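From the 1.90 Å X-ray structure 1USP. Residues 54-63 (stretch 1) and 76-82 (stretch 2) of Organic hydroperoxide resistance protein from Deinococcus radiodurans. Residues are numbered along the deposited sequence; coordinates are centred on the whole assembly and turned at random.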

# COMPACT_ATOMS: atom_id res chain seq x y z
N TYR A 54 -0.90 5.38 1.26
CA TYR A 54 -0.75 6.03 2.57
C TYR A 54 -1.09 7.52 2.45
O TYR A 54 -1.74 8.08 3.32
CB TYR A 54 0.68 5.88 3.08
CG TYR A 54 0.87 5.84 4.58
CD1 TYR A 54 -0.01 6.46 5.46
CD2 TYR A 54 1.97 5.16 5.12
CE1 TYR A 54 0.20 6.42 6.86
CE2 TYR A 54 2.18 5.10 6.50
CZ TYR A 54 1.29 5.74 7.36
OH TYR A 54 1.50 5.68 8.71
N ALA A 55 -0.65 8.16 1.36
CA ALA A 55 -1.00 9.56 1.13
C ALA A 55 -2.53 9.71 0.99
O ALA A 55 -3.11 10.64 1.55
CB ALA A 55 -0.28 10.10 -0.09
N ALA A 56 -3.16 8.80 0.27
CA ALA A 56 -4.61 8.83 0.08
C ALA A 56 -5.36 8.61 1.41
O ALA A 56 -6.39 9.24 1.67
CB ALA A 56 -5.02 7.79 -0.95
N CYS A 57 -4.83 7.72 2.24
CA CYS A 57 -5.43 7.37 3.53
C CYS A 57 -5.38 8.56 4.48
O CYS A 57 -6.32 8.81 5.23
CB CYS A 57 -4.66 6.19 4.14
SG CYS A 57 -5.38 5.51 5.66
N PHE A 58 -4.28 9.29 4.44
CA PHE A 58 -4.13 10.50 5.25
C PHE A 58 -5.11 11.57 4.81
O PHE A 58 -5.63 12.28 5.63
CB PHE A 58 -2.70 11.04 5.20
CG PHE A 58 -2.01 11.04 6.52
CD1 PHE A 58 -1.88 9.87 7.24
CD2 PHE A 58 -1.51 12.22 7.07
CE1 PHE A 58 -1.25 9.87 8.47
CE2 PHE A 58 -0.87 12.21 8.29
CZ PHE A 58 -0.75 11.04 8.99
N GLN A 59 -5.36 11.67 3.52
CA GLN A 59 -6.35 12.60 3.00
C GLN A 59 -7.76 12.23 3.44
O GLN A 59 -8.55 13.11 3.79
CB GLN A 59 -6.27 12.70 1.46
CG GLN A 59 -5.15 13.61 0.97
CD GLN A 59 -5.46 15.11 1.15
OE1 GLN A 59 -6.47 15.47 1.76
NE2 GLN A 59 -4.59 15.97 0.62
N GLY A 60 -8.08 10.94 3.44
CA GLY A 60 -9.35 10.46 3.97
C GLY A 60 -9.47 10.75 5.45
O GLY A 60 -10.52 11.20 5.95
N ALA A 61 -8.37 10.53 6.17
CA ALA A 61 -8.33 10.82 7.60
C ALA A 61 -8.52 12.31 7.89
O ALA A 61 -9.16 12.68 8.89
CB ALA A 61 -7.05 10.34 8.18
N LEU A 62 -7.98 13.17 7.04
CA LEU A 62 -8.22 14.61 7.18
C LEU A 62 -9.70 14.92 6.99
O LEU A 62 -10.23 15.81 7.64
CB LEU A 62 -7.40 15.41 6.19
CG LEU A 62 -5.92 15.47 6.55
CD1 LEU A 62 -5.11 15.94 5.37
CD2 LEU A 62 -5.71 16.37 7.76
N GLY A 63 -10.35 14.18 6.10
CA GLY A 63 -11.78 14.29 5.87
C GLY A 63 -12.56 13.93 7.11
O GLY A 63 -13.48 14.65 7.50
N ASP A 76 -6.68 22.18 -2.01
CA ASP A 76 -5.33 22.52 -2.43
C ASP A 76 -4.34 22.03 -1.35
O ASP A 76 -3.13 22.13 -1.54
CB ASP A 76 -5.17 24.02 -2.67
N SER A 77 -4.86 21.52 -0.23
CA SER A 77 -4.02 20.84 0.75
C SER A 77 -3.52 19.53 0.14
O SER A 77 -4.22 18.85 -0.61
CB SER A 77 -4.76 20.59 2.08
OG SER A 77 -5.05 21.82 2.75
N THR A 78 -2.30 19.17 0.49
CA THR A 78 -1.53 18.17 -0.23
C THR A 78 -0.78 17.28 0.80
O THR A 78 -0.26 17.81 1.75
CB THR A 78 -0.62 19.00 -1.18
OG1 THR A 78 -0.88 18.67 -2.56
CG2 THR A 78 0.83 18.79 -0.97
N ILE A 79 -0.78 15.95 0.62
CA ILE A 79 -0.02 15.03 1.46
C ILE A 79 0.93 14.23 0.58
O ILE A 79 0.50 13.60 -0.37
CB ILE A 79 -0.97 14.04 2.23
CG1 ILE A 79 -1.98 14.78 3.10
CG2 ILE A 79 -0.16 13.07 3.08
CD1 ILE A 79 -1.39 15.43 4.35
N THR A 80 2.22 14.26 0.90
CA THR A 80 3.24 13.50 0.18
C THR A 80 3.81 12.40 1.08
O THR A 80 4.31 12.67 2.18
CB THR A 80 4.35 14.47 -0.28
OG1 THR A 80 3.79 15.50 -1.10
CG2 THR A 80 5.37 13.77 -1.16
N ALA A 81 3.69 11.15 0.63
CA ALA A 81 4.36 10.03 1.27
C ALA A 81 5.65 9.64 0.56
O ALA A 81 5.66 9.50 -0.67
CB ALA A 81 3.43 8.85 1.33
N ARG A 82 6.72 9.45 1.32
CA ARG A 82 7.98 8.93 0.84
C ARG A 82 8.23 7.59 1.53
O ARG A 82 8.29 7.51 2.76
CB ARG A 82 9.12 9.92 1.11
CG ARG A 82 9.04 11.16 0.24
CD ARG A 82 10.04 12.29 0.60
NE ARG A 82 9.55 13.56 0.06
CZ ARG A 82 9.07 14.59 0.77
NH1 ARG A 82 9.06 14.57 2.09
NH2 ARG A 82 8.63 15.66 0.12

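Residues 54-63 form one run of α-helix, part of a longer helix that extends beyond both ends. Its i to i+4 ladder is regular, from F58 N to Y54 O at 3.0 Å through G63 N to Q59 O at 3.1 Å. In the second stretch, D76 and S77 lead as loop into a strand that covers 78-82 and continues onward. Helix and strand run roughly antiparallel, with 146° between their N-to-C directions, and their axes come within 7.5 Å. The backbones are nearest at A55 and A81, whose CA atoms lie 5.4 Å apart. Such an approach is easy to read as a rule: where the chains come closest, both partners carry a single methyl.

The strand's alternation sorts its residues. The CA-to-CB bonds of I79 and A81 point toward the helix, while those of T78 and T80 point away. On the helix, A55, F58 and L62 point toward the strand, a spacing of three and four residues that keeps them on one face.

At the narrow end, A55 CB lies 4.2 Å from A81 CB and 3.6 Å from I79 O, so the small side chain rests against strand backbone as well as against a methyl. Y54 adds a looser apolar contact, its CB 4.4 Å from A81 CB; the tyrosine hydroxyl is hydrogen-bonded elsewhere in the structure.

I79 is the centre of the contact and has the largest area covered by the opposing stretch. With chi1 and chi2 both m, it spreads its branched side chain along the helix face. Its CG2 is 3.9 Å from F58 CB and 4.3 Å from A55 CB, while its CD1 reaches L62 CD1 at 3.9 Å. That same CD1 sits at the edge of the F58 ring, near the ring plane, so this is edge packing rather than a methyl laid on the aromatic face. The pairings are hydrophobic, and a β-branched residue suits the task because carbons leave its CB in two directions.

Q59 supplies the polar element. Its CA-to-CB bond points sideways, but the end of the chain comes nearer the strand, and NE2 donates a weak hydrogen bond to S77 O, 3.2 Å away with an angle of 135° at the hydrogen. The acceptor is a backbone carbonyl just before the strand begins. NE2 also lies 3.8 Å from I79 CG1, so the amide borders the apolar cluster while tying the helix to the incoming loop.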